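Long-range contacts in fatty Acyl-Adenylate Ligase (PDB 3PBK), which belongs to the AMP-binding enzyme family of the ANL clan and holds bound 5'-O-[(S)-(dodecanoyloxy)(hydroxy)phosphoryl]adenosine in its pocket: residues A[220-224]-A[261-265]; A[254-259]-A[282-287]; A[119-123]-A[144-148]; A[53-57]-A[87-91]; A[517-522]-A[534-538]. All coordinates share one frame; numbering follows the deposited sequence.

Contact 1 (A[220-224]-A[261-265])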
# COMPACT_ATOMS: atom_id res chain seq x y z
N CYS A 220 16.59 -1.58 7.01
CA CYS A 220 15.40 -1.91 6.22
C CYS A 220 15.66 -2.48 4.83
O CYS A 220 16.68 -2.20 4.19
CB CYS A 220 14.53 -0.67 6.08
SG CYS A 220 14.34 0.21 7.63
N VAL A 221 14.71 -3.28 4.36
CA VAL A 221 14.78 -3.89 3.04
C VAL A 221 13.40 -3.77 2.41
O VAL A 221 12.41 -4.19 3.01
CB VAL A 221 15.17 -5.38 3.13
CG1 VAL A 221 15.16 -6.04 1.76
CG2 VAL A 221 16.52 -5.54 3.81
N SER A 222 13.31 -3.18 1.22
CA SER A 222 12.03 -3.05 0.55
C SER A 222 12.11 -3.37 -0.93
O SER A 222 13.10 -3.07 -1.59
CB SER A 222 11.47 -1.63 0.72
OG SER A 222 10.45 -1.37 -0.23
N TRP A 223 11.06 -4.00 -1.45
CA TRP A 223 10.93 -4.17 -2.89
C TRP A 223 9.70 -3.41 -3.37
O TRP A 223 9.37 -3.43 -4.55
CB TRP A 223 10.88 -5.65 -3.27
CG TRP A 223 9.81 -6.44 -2.56
CD1 TRP A 223 9.98 -7.25 -1.49
CD2 TRP A 223 8.42 -6.47 -2.87
NE1 TRP A 223 8.78 -7.79 -1.10
CE2 TRP A 223 7.80 -7.32 -1.93
CE3 TRP A 223 7.62 -5.85 -3.84
CZ2 TRP A 223 6.43 -7.57 -1.95
CZ3 TRP A 223 6.27 -6.10 -3.85
CH2 TRP A 223 5.69 -6.96 -2.92
N LEU A 224 9.03 -2.71 -2.44
CA LEU A 224 7.80 -1.98 -2.74
C LEU A 224 8.04 -0.76 -3.63
O LEU A 224 9.12 -0.15 -3.59
CB LEU A 224 7.14 -1.52 -1.45
CG LEU A 224 6.94 -2.62 -0.42
CD1 LEU A 224 6.70 -2.01 0.95
CD2 LEU A 224 5.79 -3.51 -0.82
N TRP A 261 14.25 -11.28 -2.65
CA TRP A 261 13.90 -10.45 -1.51
C TRP A 261 14.52 -11.04 -0.25
O TRP A 261 15.19 -10.35 0.50
CB TRP A 261 12.37 -10.36 -1.37
CG TRP A 261 11.86 -9.75 -0.12
CD1 TRP A 261 12.44 -8.76 0.59
CD2 TRP A 261 10.64 -10.06 0.55
NE1 TRP A 261 11.67 -8.44 1.68
CE2 TRP A 261 10.56 -9.23 1.67
CE3 TRP A 261 9.61 -10.98 0.32
CZ2 TRP A 261 9.48 -9.29 2.56
CZ3 TRP A 261 8.55 -11.03 1.20
CH2 TRP A 261 8.49 -10.19 2.31
N LEU A 262 14.31 -12.33 -0.04
CA LEU A 262 14.86 -12.97 1.14
C LEU A 262 16.38 -13.04 1.00
O LEU A 262 17.10 -12.94 1.99
CB LEU A 262 14.28 -14.38 1.32
CG LEU A 262 12.76 -14.52 1.26
CD1 LEU A 262 12.35 -15.92 1.68
CD2 LEU A 262 12.09 -13.49 2.14
N LYS A 263 16.85 -13.21 -0.23
CA LYS A 263 18.28 -13.18 -0.50
C LYS A 263 18.87 -11.90 0.07
O LYS A 263 19.75 -11.92 0.93
CB LYS A 263 18.54 -13.24 -2.00
CG LYS A 263 18.51 -14.62 -2.60
CD LYS A 263 19.77 -15.41 -2.27
CE LYS A 263 20.31 -16.11 -3.51
NZ LYS A 263 19.22 -16.56 -4.44
N LEU A 264 18.37 -10.78 -0.43
CA LEU A 264 18.87 -9.48 -0.04
C LEU A 264 18.92 -9.34 1.48
O LEU A 264 19.93 -8.91 2.03
CB LEU A 264 18.02 -8.38 -0.68
CG LEU A 264 18.66 -7.02 -0.97
CD1 LEU A 264 18.26 -6.02 0.07
CD2 LEU A 264 20.17 -7.14 -1.02
N ILE A 265 17.84 -9.71 2.16
CA ILE A 265 17.82 -9.64 3.62
C ILE A 265 19.01 -10.39 4.19
O ILE A 265 19.82 -9.82 4.91
CB ILE A 265 16.52 -10.21 4.22
CG1 ILE A 265 15.33 -9.31 3.92
CG2 ILE A 265 16.65 -10.35 5.72
CD1 ILE A 265 14.02 -9.90 4.36
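A T-shaped tryptophan pair, the edge of Trp223 against the face of Trp261, fixes helix 260-267 to the middle of the nine-stranded mixed sheet. The helix belongs to the beta-alpha-beta crossover from strand 246-248 to strand 272-275, and it covers strand 220-222, which lies between those two. Helix and strand run nearly antiparallel, their axes at 162° and 9.0 Å apart. Trp223 leads with the NE1-CD1 edge of its five-membered ring. NE1 stands 3.4 Å from Trp261 CD2, over the centre of the indole, and CD1 is equally close to Trp261 CG. The planes are 74° apart, so the contact is edge on face and not a slide of one ring over the other. Trp223 CG sits between its own backbone N and carbonyl carbon (chi1 54°), which swings the indole across to the helix just past the end of the strand. The other face of Trp261 is backed by Leu262 CD2 of its own helix. At the rim of the Trp261 ring, NE1 hydrogen-bonds Ser273 OG, and the same hydroxyl bonds Val221 O, so one serine on the neighbouring strand ties ring and strand together. Trp223 is further stacked against Phe254. Next to the rings, Val221 CB points to the helix and its CG1 methyl packs against three side chains there: Val221 CG1 meets the edge of the Trp261 ring, 4.0 Å from CD1, lies 3.9 Å from Ile265 CG1, and touches Leu264 CD1 at 3.5 Å.

Contact 2 (A[254-259]-A[282-287])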
# COMPACT_ATOMS: atom_id res chain seq x y z
N PHE A 254 11.43 -8.18 -8.13
CA PHE A 254 10.88 -9.08 -7.12
C PHE A 254 9.79 -9.96 -7.74
O PHE A 254 9.80 -11.17 -7.57
CB PHE A 254 10.32 -8.31 -5.93
CG PHE A 254 9.35 -9.10 -5.10
CD1 PHE A 254 9.80 -9.99 -4.14
CD2 PHE A 254 7.98 -8.94 -5.28
CE1 PHE A 254 8.90 -10.73 -3.38
CE2 PHE A 254 7.08 -9.67 -4.52
CZ PHE A 254 7.54 -10.57 -3.56
N ALA A 255 8.86 -9.34 -8.46
CA ALA A 255 7.75 -10.06 -9.08
C ALA A 255 8.23 -11.27 -9.87
O ALA A 255 7.57 -12.31 -9.90
CB ALA A 255 6.96 -9.14 -9.98
N MSE A 256 9.39 -11.12 -10.51
CA MSE A 256 9.93 -12.17 -11.37
C MSE A 256 10.78 -13.18 -10.58
O MSE A 256 10.72 -14.38 -10.84
CB MSE A 256 10.71 -11.54 -12.55
CG MSE A 256 9.90 -11.44 -13.88
SE MSE A 256 7.94 -11.02 -13.82
CE MSE A 256 7.95 -9.08 -14.22
N ARG A 257 11.55 -12.70 -9.61
CA ARG A 257 12.25 -13.60 -8.71
C ARG A 257 12.01 -13.26 -7.23
O ARG A 257 12.88 -12.69 -6.56
CB ARG A 257 13.75 -13.61 -9.01
CG ARG A 257 14.12 -13.81 -10.47
CD ARG A 257 15.65 -13.82 -10.62
NE ARG A 257 16.12 -13.35 -11.93
CZ ARG A 257 17.38 -13.44 -12.34
NH1 ARG A 257 18.30 -13.98 -11.54
NH2 ARG A 257 17.72 -12.99 -13.55
N PRO A 258 10.82 -13.63 -6.71
CA PRO A 258 10.46 -13.38 -5.32
C PRO A 258 11.63 -13.60 -4.37
O PRO A 258 11.97 -12.71 -3.61
CB PRO A 258 9.37 -14.41 -5.05
CG PRO A 258 8.72 -14.60 -6.36
CD PRO A 258 9.77 -14.36 -7.43
N LEU A 259 12.25 -14.77 -4.43
CA LEU A 259 13.26 -15.13 -3.44
C LEU A 259 14.44 -14.16 -3.35
O LEU A 259 15.20 -14.16 -2.38
CB LEU A 259 13.74 -16.56 -3.68
CG LEU A 259 12.89 -17.64 -3.00
CD1 LEU A 259 13.19 -17.68 -1.51
CD2 LEU A 259 11.39 -17.46 -3.27
N LEU A 282 3.79 -15.43 -2.52
CA LEU A 282 4.59 -15.59 -3.72
C LEU A 282 5.85 -16.37 -3.40
O LEU A 282 6.16 -17.36 -4.05
CB LEU A 282 4.98 -14.22 -4.27
CG LEU A 282 4.76 -13.87 -5.75
CD1 LEU A 282 5.89 -12.99 -6.23
CD2 LEU A 282 4.66 -15.08 -6.63
N CYS A 283 6.58 -15.95 -2.37
CA CYS A 283 7.82 -16.60 -1.96
C CYS A 283 7.72 -18.09 -1.70
O CYS A 283 8.41 -18.90 -2.32
CB CYS A 283 8.39 -15.92 -0.71
SG CYS A 283 9.33 -14.44 -1.07
N GLN A 284 6.89 -18.46 -0.74
CA GLN A 284 6.75 -19.85 -0.34
C GLN A 284 6.21 -20.70 -1.49
O GLN A 284 6.50 -21.89 -1.59
CB GLN A 284 5.90 -19.95 0.94
CG GLN A 284 5.29 -21.31 1.21
CD GLN A 284 3.88 -21.42 0.66
OE1 GLN A 284 3.17 -20.42 0.54
NE2 GLN A 284 3.47 -22.64 0.32
N ARG A 285 5.45 -20.08 -2.37
CA ARG A 285 4.92 -20.74 -3.56
C ARG A 285 6.02 -21.07 -4.58
O ARG A 285 5.97 -22.09 -5.27
CB ARG A 285 3.87 -19.85 -4.23
CG ARG A 285 2.84 -20.56 -5.10
CD ARG A 285 1.72 -19.60 -5.49
NE ARG A 285 2.05 -18.80 -6.66
CZ ARG A 285 1.58 -17.57 -6.89
NH1 ARG A 285 0.78 -16.99 -6.01
NH2 ARG A 285 1.93 -16.92 -8.00
N ARG A 286 7.03 -20.21 -4.68
CA ARG A 286 8.00 -20.36 -5.74
C ARG A 286 9.42 -20.58 -5.24
O ARG A 286 10.39 -20.31 -5.94
CB ARG A 286 7.94 -19.15 -6.67
CG ARG A 286 6.59 -19.04 -7.37
CD ARG A 286 6.51 -17.82 -8.26
NE ARG A 286 7.46 -17.87 -9.36
CZ ARG A 286 7.66 -16.87 -10.21
NH1 ARG A 286 6.97 -15.74 -10.07
NH2 ARG A 286 8.55 -16.98 -11.19
N VAL A 287 9.54 -21.11 -4.02
CA VAL A 287 10.85 -21.38 -3.46
C VAL A 287 11.38 -22.70 -3.98
O VAL A 287 10.60 -23.59 -4.31
CB VAL A 287 10.81 -21.46 -1.92
CG1 VAL A 287 10.02 -22.68 -1.48
CG2 VAL A 287 12.21 -21.51 -1.34
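Two helix ends meet here: Pro258, in the turn after helix 251-256, rests on Leu282 and Cys283 near the C-terminal end of helix 277-285, and Arg286 reaches back over the join. Both helices belong to the layer flanking the large mixed sheet. The backbones come close, Pro258 and Cys283 having their CA atoms 5.4 Å apart, and Pro258, Leu259, Leu282 and Cys283 share the apolar surface between them. Pro258 CG meets Leu282 CD1 at 3.3 Å, the two side chains crossing at about a right angle, while Pro258 CB touches Cys283 SG at 4.0 Å. Leu282 CD1 also lies 3.9 Å from Phe254 CE2, so this one methyl is wedged between proline and phenylalanine, and Cys283 SG comes up at the edge of the same aromatic ring. Next in the chain, Leu259 splits its branches: CD2 packs on the helix backbone, 3.4 Å from Cys283 O, and CD1 meets Val287 CG2 at 4.0 Å. The Arg286 chain bends at chi3 (64°), laying one face of the guanidinium over Pro258 CD. That bend brings Arg286 NH2 to 3.4 Å from Met256 O and NH1 to 3.5 Å from Ala255 O, carbonyls in the last turn of helix 251-256; residue 256 is a selenomethionine in the model. A positive charge next to the carbonyl end of a helix is probably favourable for both, so the join seems to combine an apolar interior with a charged group at its exposed rim.

Contact 3 (A[119-123]-A[144-148])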
# COMPACT_ATOMS: atom_id res chain seq x y z
N LEU A 119 -3.38 9.39 -16.22
CA LEU A 119 -2.47 10.51 -16.04
C LEU A 119 -3.12 11.87 -16.25
O LEU A 119 -2.83 12.83 -15.54
CB LEU A 119 -1.25 10.38 -16.95
CG LEU A 119 -0.37 11.63 -17.05
CD1 LEU A 119 0.18 12.04 -15.69
CD2 LEU A 119 0.76 11.42 -18.04
N GLN A 120 -4.00 11.97 -17.24
CA GLN A 120 -4.62 13.25 -17.54
C GLN A 120 -5.55 13.68 -16.42
O GLN A 120 -5.71 14.88 -16.16
CB GLN A 120 -5.35 13.21 -18.88
CG GLN A 120 -4.60 12.43 -19.93
CD GLN A 120 -4.33 13.25 -21.15
OE1 GLN A 120 -3.99 12.71 -22.21
NE2 GLN A 120 -4.45 14.57 -21.02
N GLY A 121 -6.17 12.70 -15.77
CA GLY A 121 -7.06 12.99 -14.66
C GLY A 121 -6.30 13.42 -13.43
O GLY A 121 -6.74 14.27 -12.65
N LEU A 122 -5.13 12.81 -13.25
CA LEU A 122 -4.23 13.19 -12.17
C LEU A 122 -3.89 14.67 -12.32
O LEU A 122 -3.89 15.42 -11.34
CB LEU A 122 -2.97 12.33 -12.24
CG LEU A 122 -1.85 12.48 -11.19
CD1 LEU A 122 -1.32 13.92 -11.04
CD2 LEU A 122 -2.27 11.92 -9.86
N LEU A 123 -3.62 15.08 -13.56
CA LEU A 123 -3.24 16.45 -13.86
C LEU A 123 -4.40 17.43 -13.66
O LEU A 123 -4.21 18.54 -13.18
CB LEU A 123 -2.71 16.55 -15.29
CG LEU A 123 -1.22 16.25 -15.47
CD1 LEU A 123 -0.69 15.42 -14.32
CD2 LEU A 123 -0.97 15.56 -16.79
N ALA A 144 1.32 12.28 -23.85
CA ALA A 144 0.12 12.33 -23.00
C ALA A 144 -0.20 13.73 -22.46
O ALA A 144 -1.37 14.07 -22.25
CB ALA A 144 0.25 11.33 -21.86
N THR A 145 0.83 14.54 -22.22
CA THR A 145 0.63 15.91 -21.78
C THR A 145 0.41 16.79 -23.00
O THR A 145 0.50 18.02 -22.93
CB THR A 145 1.85 16.43 -21.02
OG1 THR A 145 2.99 16.44 -21.89
CG2 THR A 145 2.15 15.53 -19.84
N HIS A 146 0.13 16.13 -24.11
CA HIS A 146 -0.16 16.77 -25.40
C HIS A 146 -1.02 18.03 -25.27
O HIS A 146 -0.81 19.01 -25.99
CB HIS A 146 -0.84 15.73 -26.31
CG HIS A 146 -0.62 15.96 -27.78
ND1 HIS A 146 0.61 16.28 -28.31
CD2 HIS A 146 -1.48 15.89 -28.82
CE1 HIS A 146 0.50 16.42 -29.62
NE2 HIS A 146 -0.76 16.18 -29.96
N ASP A 147 -1.99 18.01 -24.36
CA ASP A 147 -2.95 19.11 -24.23
C ASP A 147 -2.88 19.85 -22.90
O ASP A 147 -3.83 20.55 -22.51
CB ASP A 147 -4.37 18.62 -24.49
CG ASP A 147 -4.52 18.02 -25.87
OD1 ASP A 147 -5.11 18.70 -26.75
OD2 ASP A 147 -4.03 16.89 -26.09
N ASN A 148 -1.76 19.69 -22.20
CA ASN A 148 -1.43 20.53 -21.06
C ASN A 148 -0.21 21.38 -21.40
O ASN A 148 0.93 20.95 -21.21
CB ASN A 148 -1.15 19.70 -19.80
CG ASN A 148 -2.40 19.06 -19.24
OD1 ASN A 148 -3.01 19.59 -18.31
ND2 ASN A 148 -2.80 17.93 -19.82
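Asn148 N donates to Thr145 O at 2.9 Å, closing the turn after helix 138-144 and presenting Asn148 and Thr145 to Leu123 on helix 112-126. This is where two helices of the four-stranded parallel sheet meet: 112-126 lies between strands 99-103 and 130-133 in the chain, and 138-144 leads from strand 130-133 to its neighbour 152-155. The packing is apolar on the inner side. Leu119 CG lies anti to its backbone N (chi1 168°), and this carries CD2 over to the methyl of Ala144, CD2 and CB being 3.9 Å apart. One helical turn on, Leu123 CD2 faces two residues of the loop, Thr145 CG2 at 4.4 Å and Asn148 ND2 at 4.3 Å. Leu119 also touches Leu103 of the sheet. The Thr145 hydroxyl turns back to its own helix, where OG1 is hydrogen-bonded to Val141 O. Nearer the rim, the Gln120 chain bends at chi2 (-123°) and sets its amide beside the carbonyl of Ala144. Gln120 OE1 as modelled is 3.0 Å from Ala144 O, a meeting of two acceptors, so which end of this amide is oxygen remains doubtful and nothing rests on it. The amides of Gln120 and Asn148 stand near each other with planes 48° apart. As modelled, no hydrogen bond crosses this contact: the clear attractive contacts are apolar, Leu119 on Ala144 and Leu123 on Thr145, with the amides packed at the border and the loop's own backbone bond forming part of the turn.

Contact 4 (A[53-57]-A[87-91])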
# COMPACT_ATOMS: atom_id res chain seq x y z
N THR A 53 24.93 12.94 1.12
CA THR A 53 24.92 13.28 -0.30
C THR A 53 23.52 13.68 -0.77
O THR A 53 23.36 14.64 -1.54
CB THR A 53 25.44 12.11 -1.14
OG1 THR A 53 26.85 11.96 -0.96
CG2 THR A 53 25.13 12.32 -2.62
N LEU A 54 22.52 12.95 -0.33
CA LEU A 54 21.14 13.25 -0.70
C LEU A 54 20.76 14.69 -0.34
O LEU A 54 20.17 15.40 -1.15
CB LEU A 54 20.19 12.26 -0.05
CG LEU A 54 18.75 12.75 0.07
CD1 LEU A 54 18.06 12.79 -1.29
CD2 LEU A 54 17.99 11.88 1.03
N LYS A 55 21.09 15.11 0.87
CA LYS A 55 20.87 16.50 1.30
C LYS A 55 21.39 17.52 0.26
O LYS A 55 20.68 18.45 -0.14
CB LYS A 55 21.54 16.73 2.66
CG LYS A 55 21.33 18.11 3.26
CD LYS A 55 22.51 18.50 4.13
CE LYS A 55 22.09 19.38 5.30
NZ LYS A 55 21.40 20.64 4.88
N ALA A 56 22.64 17.34 -0.16
CA ALA A 56 23.26 18.22 -1.14
C ALA A 56 22.47 18.23 -2.44
O ALA A 56 22.00 19.27 -2.88
CB ALA A 56 24.69 17.79 -1.41
N ARG A 57 22.32 17.05 -3.04
CA ARG A 57 21.57 16.95 -4.28
C ARG A 57 20.17 17.52 -4.13
O ARG A 57 19.61 18.06 -5.09
CB ARG A 57 21.54 15.51 -4.77
CG ARG A 57 22.91 14.96 -5.06
CD ARG A 57 22.85 13.57 -5.64
NE ARG A 57 24.18 13.00 -5.81
CZ ARG A 57 24.42 11.74 -6.16
NH1 ARG A 57 23.40 10.91 -6.37
NH2 ARG A 57 25.66 11.30 -6.29
N VAL A 87 14.50 9.80 -5.69
CA VAL A 87 14.67 10.25 -4.31
C VAL A 87 15.13 11.70 -4.29
O VAL A 87 14.53 12.53 -3.61
CB VAL A 87 15.66 9.38 -3.53
CG1 VAL A 87 15.73 9.81 -2.07
CG2 VAL A 87 15.26 7.92 -3.62
N GLU A 88 16.17 12.02 -5.05
CA GLU A 88 16.71 13.37 -5.06
C GLU A 88 15.62 14.36 -5.46
O GLU A 88 15.40 15.36 -4.78
CB GLU A 88 17.89 13.49 -6.02
CG GLU A 88 19.07 12.59 -5.71
CD GLU A 88 20.03 12.51 -6.88
OE1 GLU A 88 20.05 13.48 -7.68
OE2 GLU A 88 20.75 11.49 -7.03
N ALA A 89 14.95 14.05 -6.55
CA ALA A 89 13.88 14.90 -7.06
C ALA A 89 12.81 15.19 -6.00
O ALA A 89 12.32 16.32 -5.89
CB ALA A 89 13.24 14.26 -8.28
N PHE A 90 12.46 14.16 -5.24
CA PHE A 90 11.42 14.25 -4.23
C PHE A 90 11.79 15.22 -3.09
O PHE A 90 10.99 16.07 -2.71
CB PHE A 90 11.10 12.86 -3.68
CG PHE A 90 10.02 12.86 -2.65
CD1 PHE A 90 10.32 12.94 -1.31
CD2 PHE A 90 8.70 12.80 -3.02
CE1 PHE A 90 9.33 12.95 -0.37
CE2 PHE A 90 7.70 12.82 -2.07
CZ PHE A 90 8.02 12.89 -0.75
N PHE A 91 13.01 15.09 -2.56
CA PHE A 91 13.47 16.01 -1.52
C PHE A 91 13.83 17.38 -2.08
O PHE A 91 13.67 18.41 -1.41
CB PHE A 91 14.64 15.40 -0.75
CG PHE A 91 14.22 14.45 0.33
CD1 PHE A 91 13.86 14.93 1.58
CD2 PHE A 91 14.14 13.09 0.08
CE1 PHE A 91 13.46 14.06 2.58
CE2 PHE A 91 13.73 12.22 1.07
CZ PHE A 91 13.40 12.70 2.32
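Arg57 NH1 donates to Glu88 OE2 at 2.8 Å, a salt bridge between helix 51-67 and helix 84-95. The bond is moderately bent, N-H...O 149°, and it reaches the oxygen from above, 46° out of the carboxylate plane, while the oxygen itself stays close to the guanidinium edge. The two extended chains cross, the carboxylate lying against Arg57 CD as well as NH1, with Arg57 CD 3.3 Å from Glu88 CD. Glu88 OE2 has a second, weak hydrogen bond to Ser84 OG one turn earlier on its own helix. Together the two partners may restrict how the carboxylate turns. Thr53 CG2 rests on one face of the guanidinium.

Beneath the ion pair the contact becomes purely apolar. Leu54, with CG anti to the backbone N, sends both methyls across: CD1 meets Val87 CG1 at 3.9 Å and lies 4.0 Å from Glu88 CA, and CD2 touches Phe91 CD2 at 4.1 Å. The leucine crosses Val87 and Phe91 at about a right angle in each case.

The axes pass 9.0 Å apart at -59°, an oblique crossing of two helices separated in the chain by strand 75-79. Helix 22-29 adds Leu26 against Leu54 and Phe91, and helix 229-241 covers Phe91 with Leu236, Leu237 and Val240.

Contact 5 (A[517-522]-A[534-538])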
# COMPACT_ATOMS: atom_id res chain seq x y z
N LEU A 517 -14.18 -27.74 -13.50
CA LEU A 517 -13.94 -26.85 -12.36
C LEU A 517 -15.07 -25.85 -12.11
O LEU A 517 -15.35 -25.52 -10.97
CB LEU A 517 -12.60 -26.13 -12.53
CG LEU A 517 -12.27 -24.93 -11.64
CD1 LEU A 517 -10.78 -24.79 -11.51
CD2 LEU A 517 -12.84 -23.67 -12.22
N ILE A 518 -15.70 -25.37 -13.18
CA ILE A 518 -16.86 -24.48 -13.05
C ILE A 518 -17.99 -25.17 -12.31
O ILE A 518 -18.58 -24.61 -11.40
CB ILE A 518 -17.42 -24.05 -14.41
CG1 ILE A 518 -16.52 -23.02 -15.08
CG2 ILE A 518 -18.82 -23.49 -14.25
CD1 ILE A 518 -16.86 -22.80 -16.55
N HIS A 519 -18.30 -26.39 -12.72
CA HIS A 519 -19.38 -27.15 -12.11
C HIS A 519 -19.07 -27.53 -10.65
O HIS A 519 -19.95 -27.47 -9.78
CB HIS A 519 -19.71 -28.39 -12.94
CG HIS A 519 -20.40 -29.47 -12.16
ND1 HIS A 519 -21.77 -29.59 -12.12
CD2 HIS A 519 -19.91 -30.46 -11.37
CE1 HIS A 519 -22.10 -30.62 -11.35
NE2 HIS A 519 -20.99 -31.16 -10.88
N ALA A 520 -17.82 -27.91 -10.40
CA ALA A 520 -17.37 -28.29 -9.07
C ALA A 520 -17.39 -27.10 -8.09
O ALA A 520 -17.79 -27.22 -6.93
CB ALA A 520 -15.98 -28.87 -9.16
N LEU A 521 -16.96 -25.95 -8.59
CA LEU A 521 -16.91 -24.71 -7.83
C LEU A 521 -18.31 -24.21 -7.48
O LEU A 521 -18.57 -23.81 -6.36
CB LEU A 521 -16.18 -23.65 -8.64
CG LEU A 521 -15.12 -22.83 -7.94
CD1 LEU A 521 -14.31 -23.74 -7.06
CD2 LEU A 521 -14.24 -22.16 -8.97
N ALA A 522 -19.21 -24.22 -8.46
CA ALA A 522 -20.59 -23.83 -8.24
C ALA A 522 -21.15 -24.62 -7.08
O ALA A 522 -21.68 -24.06 -6.12
CB ALA A 522 -21.42 -24.07 -9.49
N ALA A 534 -22.17 -17.51 -10.04
CA ALA A 534 -21.92 -17.66 -11.46
C ALA A 534 -20.43 -17.57 -11.73
O ALA A 534 -19.86 -16.49 -11.66
CB ALA A 534 -22.66 -16.60 -12.23
N ILE A 535 -19.81 -18.71 -12.02
CA ILE A 535 -18.38 -18.78 -12.29
C ILE A 535 -18.04 -18.15 -13.65
O ILE A 535 -18.57 -18.57 -14.68
CB ILE A 535 -17.89 -20.25 -12.29
CG1 ILE A 535 -18.57 -21.06 -11.18
CG2 ILE A 535 -16.37 -20.33 -12.20
CD1 ILE A 535 -18.27 -20.59 -9.79
N ASP A 536 -17.16 -17.15 -13.66
CA ASP A 536 -16.74 -16.49 -14.89
C ASP A 536 -15.27 -16.74 -15.14
O ASP A 536 -14.43 -16.10 -14.52
CB ASP A 536 -16.95 -14.98 -14.78
CG ASP A 536 -17.91 -14.43 -15.81
OD1 ASP A 536 -18.61 -15.25 -16.46
OD2 ASP A 536 -17.95 -13.18 -15.99
N LEU A 537 -14.95 -17.67 -16.04
CA LEU A 537 -13.54 -17.92 -16.37
C LEU A 537 -13.02 -16.90 -17.39
O LEU A 537 -13.52 -16.83 -18.51
CB LEU A 537 -13.34 -19.36 -16.85
CG LEU A 537 -12.96 -20.38 -15.77
CD1 LEU A 537 -13.60 -20.05 -14.44
CD2 LEU A 537 -13.29 -21.81 -16.16
N LEU A 538 -12.02 -16.11 -16.99
CA LEU A 538 -11.47 -15.08 -17.86
C LEU A 538 -10.05 -15.42 -18.29
O LEU A 538 -9.44 -16.35 -17.77
CB LEU A 538 -11.44 -13.73 -17.16
CG LEU A 538 -12.71 -13.24 -16.47
CD1 LEU A 538 -12.55 -11.77 -16.07
CD2 LEU A 538 -13.91 -13.44 -17.36
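Ile518 and Ile535 make the tightly packed part of a helix-on-sheet contact, the helix and last strand of the beta-alpha-beta unit made by strand 500-505, helix 511-529 and strand 533-538. This three-stranded sheet belongs to the small C-terminal domain of the ANL fold. Helix and strand run at 147° with axes 8.5 Å apart. The two isoleucines slide past each other in opposite directions: Ile518 CG2 lies 3.9 Å from Ile535 CB, and Ile535 CG1 comes to 3.6 Å from the carbonyl oxygen Ile518 O. With Ile535 CG1 beside its backbone N (chi1 -39°), its CD1 methyl points along the helix to Leu521 CB, 3.9 Å away. Ile518 uses its other branch on Leu537, CG1 meeting CD2 at 3.6 Å, and its CD1 continues alongside the same methyl. Toward the ends the fit relaxes. Leu517 CD2 and Leu537 CD1 are 4.3 Å apart, and Ala522 CB stays 4.5 Å from Ile535 CG1. The outer faces turn from this seam: His519 looks to solvent from the helix, and on the strand Ala534 and Asp536 have their CB atoms on the side away from the helix, Asp536 OD2 making a weak hydrogen bond to Gln503 NE2. On the inner side Leu521 and Leu537 also touch Ile504 of the middle strand. With no hydrogen bond between helix and strand, the contact is held mainly by aliphatic packing, and backbone bonds to strand 500-505 keep the edge strand in place.

Along the chain contact 4 comes first, then contact 3; contacts 1 and 2 interleave, and contact 5 closes the series. Contacts 1 and 2 form one continuous patch, their centres about 12 Å apart: Trp223 CZ2 meets Phe254 CE2 at 3.4 Å, and Trp261 CE3 meets Cys283 SG at 3.7 Å, so helices 251-256, 260-267 and 277-285 share a common layer beside the large mixed sheet. Contact 3 lies beside the four-stranded parallel sheet, its centre about 26 Å from that of contact 4. Helix 229-241 borders both contact 4 and strand 220-222. Contact 5, about 52 Å from contact 4 between centres, has its partners on strand 500-505 and nearby loops of the small C-terminal domain.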